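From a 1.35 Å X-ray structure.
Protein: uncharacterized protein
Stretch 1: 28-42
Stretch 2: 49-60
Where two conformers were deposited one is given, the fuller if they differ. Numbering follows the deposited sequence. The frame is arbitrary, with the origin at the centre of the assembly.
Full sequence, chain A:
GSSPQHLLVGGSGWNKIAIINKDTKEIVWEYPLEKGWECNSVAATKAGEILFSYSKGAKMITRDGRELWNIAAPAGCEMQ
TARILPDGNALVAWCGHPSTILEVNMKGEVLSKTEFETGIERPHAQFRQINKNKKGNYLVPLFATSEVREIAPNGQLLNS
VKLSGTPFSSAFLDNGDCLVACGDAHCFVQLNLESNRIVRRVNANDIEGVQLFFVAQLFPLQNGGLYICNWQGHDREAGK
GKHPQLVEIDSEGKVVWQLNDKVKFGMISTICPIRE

Stretch 1, residues 28-42: VWEYPLEKGWECNSV
Stretch 2, residues 49-60: EILFSYSKGAKM

Stretch 1 enters as a strand (Val28 to Pro32), turns through a loop and leaves as a strand to which Val42 belongs; stretch 2 is a hairpin, with strands Ile50 to Ser53 and Gly57 to Met60. Between the strands of stretch 1, a type II beta turn runs from Glu34 to Trp37, closed by Trp37 N to Glu34 O at 2.9 Å. Lys35 (phi/psi -57/126) and Gly36 (91/-8) occupy its central positions; at the Gly36 angles a CB would be jammed against the preceding carbonyl oxygen. In the hairpin, Phe52 and Lys59 pair through Phe52 N to Lys59 O and Lys59 N to Phe52 O, both 3.0 Å, and Tyr54 N bonds Gly57 O at 2.9 Å. Ser55 takes a positive phi (79/-54). Gly57 is nearly fully extended (169/-172), and a CB there would clash with Tyr54 OH at 2.9 Å.

The stretches run antiparallel where residues 38 to 42 meet 51 to 54. Val42 faces Phe52 as a non-hydrogen-bonded pair, their CA atoms 4.4 Å apart; the CA atoms of Cys39 and Tyr54 are separated by 4.5 Å. Two backbone hydrogen bonds span the junction: Ser53 N to Ser41 O (3.0 Å, 159°) and Glu38 N to Tyr54 O (3.1 Å, 162°). CA-H...O contacts supplement them, including Cys39 CA to Ser53 O at 3.3 Å and Val42 CA to Leu51 O at 3.4 Å. Glu38 O lies 3.3 Å from Ser55 N, but the angle is too poor for a hydrogen bond.

Among the side chains, Trp37 (chi1 m, chi2 16°) stacks face-to-face on Tyr54 (chi1 p, chi2 91°): the centroids of the Trp37 six-membered ring and the Tyr54 ring are 3.6 Å apart, with planes at 28°. This tilt brings Trp37 CD2 within 3.1 Å of Tyr54 CD1. Phe52 (p, chi2 -82°) gathers apolar neighbours: Leu33 CD2 (m, t) reaches Phe52 CE2 at 3.6 Å, Trp37 CZ3 approaches the Phe52 ring edge, 4.2 Å from CE2, and Val42 CG1 (chi1 m) lies 4.1 Å from Phe52 CB. Tyr31 (t) meets Phe52 obliquely, CE1 to CZ at 3.8 Å and planes at 61°. Farther along, Trp29 CH2 (t) touches Ile50 CD1 (m, t) at 3.5 Å. Carbon meets carbon in these contacts, so they rest on van der Waals packing.

Polar groups complete the contact. Lys56 (m, m, t, m) curls back so that its NZ makes a weak 3.1 Å hydrogen bond to Gly36 O, while its CG packs 4.0 Å from Trp37 CD1. Lys59 (p, t, p, t) carries its NZ to 3.9 Å from Trp37 CH2; a water links Lys59 NZ and Tyr31 OH, 2.8 Å from each. Another joins Glu38 O (2.7 Å), Asn40 N (2.9 Å) and Ser53 OG (2.8 Å), filling the gap between the loop backbone and the Ser53 side chain (p). A third bridges Glu38 OE1 and Ser55 OG, both at 2.7 Å, while Asn40 ND2 donates a hydrogen bond to Glu38 OE2 (3.1 Å, 150°).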

# COMPACT_ATOMS: atom_id res chain seq x y z
N VAL A 28 -15.18 13.75 1.06
CA VAL A 28 -16.27 13.93 2.01
C VAL A 28 -15.81 13.95 3.47
O VAL A 28 -16.61 14.23 4.36
CB VAL A 28 -17.38 12.90 1.80
CG1 VAL A 28 -17.97 13.06 0.36
CG2 VAL A 28 -16.91 11.48 2.07
N TRP A 29 -14.54 13.64 3.72
CA TRP A 29 -13.99 13.56 5.07
C TRP A 29 -12.48 13.60 4.95
O TRP A 29 -11.91 13.03 3.98
CB TRP A 29 -14.38 12.22 5.66
CG TRP A 29 -13.82 11.84 7.03
CD1 TRP A 29 -14.42 12.03 8.24
CD2 TRP A 29 -12.59 11.15 7.30
NE1 TRP A 29 -13.62 11.50 9.25
CE2 TRP A 29 -12.50 10.96 8.69
CE3 TRP A 29 -11.56 10.70 6.50
CZ2 TRP A 29 -11.41 10.30 9.28
CZ3 TRP A 29 -10.47 10.04 7.09
CH2 TRP A 29 -10.41 9.86 8.46
N GLU A 30 -11.82 14.34 5.85
CA GLU A 30 -10.36 14.35 5.98
C GLU A 30 -9.95 14.16 7.44
O GLU A 30 -10.75 14.35 8.40
CB GLU A 30 -9.71 15.64 5.45
CG GLU A 30 -9.80 15.79 3.94
CD GLU A 30 -9.09 17.01 3.38
OE1 GLU A 30 -8.75 17.95 4.16
OE2 GLU A 30 -8.87 17.05 2.14
N TYR A 31 -8.69 13.77 7.60
CA TYR A 31 -8.06 13.70 8.93
C TYR A 31 -6.61 14.12 8.76
O TYR A 31 -5.93 13.70 7.81
CB TYR A 31 -8.15 12.27 9.46
CG TYR A 31 -7.63 12.05 10.86
CD1 TYR A 31 -6.30 11.74 11.10
CD2 TYR A 31 -8.48 12.15 11.96
CE1 TYR A 31 -5.81 11.53 12.36
CE2 TYR A 31 -8.00 11.93 13.27
CZ TYR A 31 -6.65 11.62 13.46
OH TYR A 31 -6.15 11.38 14.72
N PRO A 32 -6.10 14.99 9.64
CA PRO A 32 -4.79 15.58 9.42
C PRO A 32 -3.62 14.69 9.82
O PRO A 32 -3.70 13.88 10.77
CB PRO A 32 -4.83 16.81 10.33
CG PRO A 32 -5.65 16.35 11.48
CD PRO A 32 -6.76 15.50 10.87
N LEU A 33 -2.52 14.82 9.09
CA LEU A 33 -1.26 14.22 9.47
C LEU A 33 -0.36 15.34 10.03
O LEU A 33 -0.42 16.49 9.59
CB LEU A 33 -0.59 13.53 8.29
CG LEU A 33 -1.43 12.46 7.61
CD1 LEU A 33 -0.67 11.86 6.44
CD2 LEU A 33 -1.82 11.33 8.59
N GLU A 34 0.54 14.97 10.92
CA GLU A 34 1.42 15.93 11.60
C GLU A 34 2.76 16.10 10.90
O GLU A 34 3.14 15.34 10.00
CB GLU A 34 1.64 15.46 13.04
CG GLU A 34 0.32 15.22 13.78
CD GLU A 34 -0.55 16.44 13.92
OE1 GLU A 34 -0.00 17.53 14.20
OE2 GLU A 34 -1.78 16.34 13.81
N LYS A 35 3.50 17.12 11.33
CA LYS A 35 4.82 17.39 10.83
C LYS A 35 5.72 16.21 11.00
O LYS A 35 5.91 15.65 12.09
CB LYS A 35 5.41 18.59 11.56
CG LYS A 35 6.75 19.05 10.99
CD LYS A 35 7.30 20.27 11.74
CE LYS A 35 8.68 20.70 11.19
NZ LYS A 35 9.30 21.77 12.07
N GLY A 36 6.34 15.79 9.88
CA GLY A 36 7.23 14.65 9.90
C GLY A 36 6.54 13.31 9.62
O GLY A 36 7.23 12.28 9.47
N TRP A 37 5.21 13.31 9.55
CA TRP A 37 4.48 12.08 9.26
C TRP A 37 4.49 11.80 7.75
O TRP A 37 4.54 12.71 6.93
CB TRP A 37 3.05 12.16 9.80
CG TRP A 37 2.94 12.07 11.28
CD1 TRP A 37 3.96 12.24 12.20
CD2 TRP A 37 1.75 11.89 12.06
NE1 TRP A 37 3.49 12.14 13.46
CE2 TRP A 37 2.14 11.90 13.42
CE3 TRP A 37 0.41 11.64 11.76
CZ2 TRP A 37 1.22 11.72 14.46
CZ3 TRP A 37 -0.48 11.47 12.79
CH2 TRP A 37 -0.09 11.50 14.12
N GLU A 38 4.48 10.53 7.39
CA GLU A 38 4.43 10.10 6.01
C GLU A 38 3.51 8.90 5.98
O GLU A 38 3.83 7.89 6.63
CB GLU A 38 5.81 9.69 5.47
CG GLU A 38 5.80 9.29 4.01
CD GLU A 38 7.01 8.59 3.49
OE1 GLU A 38 7.83 8.04 4.26
OE2 GLU A 38 7.12 8.52 2.23
N CYS A 39 2.41 8.98 5.23
CA CYS A 39 1.42 7.91 5.14
C CYS A 39 1.48 7.22 3.79
O CYS A 39 1.15 7.80 2.76
CB CYS A 39 0.01 8.42 5.38
SG CYS A 39 -1.24 7.15 5.17
N ASN A 40 1.95 5.96 3.83
CA ASN A 40 1.94 5.05 2.66
C ASN A 40 1.01 3.87 2.79
O ASN A 40 0.99 3.05 1.88
CB ASN A 40 3.36 4.57 2.35
CG ASN A 40 4.21 5.67 1.73
OD1 ASN A 40 3.88 6.18 0.62
ND2 ASN A 40 5.32 6.04 2.38
N SER A 41 0.25 3.79 3.89
CA SER A 41 -0.73 2.74 4.11
C SER A 41 -1.95 3.27 4.86
O SER A 41 -1.83 3.80 5.97
CB SER A 41 -0.14 1.62 4.97
OG SER A 41 0.90 0.94 4.24
N VAL A 42 -3.13 3.08 4.24
CA VAL A 42 -4.43 3.24 4.87
C VAL A 42 -5.23 1.96 4.69
O VAL A 42 -5.06 1.24 3.70
CB VAL A 42 -5.24 4.44 4.32
CG1 VAL A 42 -4.49 5.75 4.47
CG2 VAL A 42 -5.65 4.28 2.85
N GLU A 49 -13.96 1.45 10.75
CA GLU A 49 -12.83 2.08 11.45
C GLU A 49 -11.66 2.20 10.48
O GLU A 49 -11.60 1.49 9.47
CB GLU A 49 -12.41 1.29 12.67
CG GLU A 49 -13.54 1.17 13.73
CD GLU A 49 -13.80 -0.26 14.16
OE1 GLU A 49 -13.60 -1.28 13.41
OE2 GLU A 49 -14.25 -0.37 15.33
N ILE A 50 -10.75 3.10 10.80
CA ILE A 50 -9.70 3.53 9.88
C ILE A 50 -8.33 3.27 10.54
O ILE A 50 -8.07 3.73 11.65
CB ILE A 50 -9.86 5.01 9.58
CG1 ILE A 50 -11.11 5.22 8.72
CG2 ILE A 50 -8.64 5.57 8.84
CD1 ILE A 50 -11.69 6.61 8.88
N LEU A 51 -7.48 2.51 9.85
CA LEU A 51 -6.12 2.20 10.27
C LEU A 51 -5.16 2.91 9.31
O LEU A 51 -5.38 2.89 8.09
CB LEU A 51 -5.89 0.69 10.13
CG LEU A 51 -4.47 0.18 10.34
CD1 LEU A 51 -3.95 0.38 11.79
CD2 LEU A 51 -4.38 -1.31 9.93
N PHE A 52 -4.12 3.55 9.83
CA PHE A 52 -3.10 4.12 8.94
C PHE A 52 -1.76 4.09 9.58
O PHE A 52 -1.63 4.23 10.81
CB PHE A 52 -3.47 5.55 8.45
CG PHE A 52 -3.52 6.62 9.51
CD1 PHE A 52 -4.64 6.79 10.31
CD2 PHE A 52 -2.45 7.43 9.69
CE1 PHE A 52 -4.65 7.80 11.25
CE2 PHE A 52 -2.46 8.44 10.64
CZ PHE A 52 -3.56 8.61 11.43
N SER A 53 -0.72 4.00 8.75
CA SER A 53 0.65 4.22 9.18
C SER A 53 1.06 5.63 8.85
O SER A 53 0.57 6.25 7.88
CB SER A 53 1.65 3.23 8.59
OG SER A 53 1.69 3.31 7.19
N TYR A 54 1.99 6.14 9.63
CA TYR A 54 2.43 7.51 9.49
C TYR A 54 3.92 7.73 9.73
O TYR A 54 4.36 8.86 9.99
CB TYR A 54 1.56 8.45 10.31
CG TYR A 54 1.53 8.24 11.81
CD1 TYR A 54 2.43 8.90 12.62
CD2 TYR A 54 0.56 7.47 12.42
CE1 TYR A 54 2.40 8.75 14.00
CE2 TYR A 54 0.52 7.32 13.82
CZ TYR A 54 1.46 7.96 14.58
OH TYR A 54 1.45 7.86 15.96
N SER A 55 4.69 6.64 9.59
CA SER A 55 6.16 6.63 9.72
C SER A 55 6.60 6.64 11.16
O SER A 55 7.31 5.74 11.63
CB SER A 55 6.85 7.72 8.88
OG SER A 55 8.23 7.37 8.74
N LYS A 56 6.12 7.60 11.94
CA LYS A 56 6.40 7.62 13.38
C LYS A 56 5.55 6.62 14.15
O LYS A 56 5.82 6.39 15.33
CB LYS A 56 6.21 9.04 13.94
CG LYS A 56 7.12 10.09 13.31
CD LYS A 56 8.57 9.73 13.36
CE LYS A 56 9.49 10.88 12.97
NZ LYS A 56 9.27 11.38 11.63
N GLY A 57 4.62 5.94 13.51
CA GLY A 57 3.75 4.96 14.20
C GLY A 57 2.63 4.54 13.30
O GLY A 57 2.63 4.85 12.10
N ALA A 58 1.68 3.79 13.84
CA ALA A 58 0.42 3.43 13.18
C ALA A 58 -0.67 3.55 14.20
O ALA A 58 -0.44 3.29 15.41
CB ALA A 58 0.47 1.97 12.64
N LYS A 59 -1.84 3.93 13.76
CA LYS A 59 -2.96 4.08 14.68
C LYS A 59 -4.27 3.72 14.04
O LYS A 59 -4.39 3.73 12.80
CB LYS A 59 -3.03 5.43 15.31
CG LYS A 59 -3.40 6.56 14.38
CD LYS A 59 -3.57 7.89 15.13
CE LYS A 59 -2.24 8.40 15.71
NZ LYS A 59 -2.45 9.59 16.57
N MSE A 60 -5.25 3.37 14.86
CA MSE A 60 -6.63 3.13 14.44
C MSE A 60 -7.52 4.20 15.07
O MSE A 60 -7.38 4.51 16.25
CB MSE A 60 -7.08 1.70 14.81
CG MSE A 60 -8.43 1.33 14.23
SE MSE A 60 -8.98 -0.48 14.52
CE MSE A 60 -8.11 -1.25 13.05
O HOH W 1 -3.42 11.71 15.07
O HOH W 2 3.50 5.22 6.15
O HOH W 3 9.04 8.84 6.58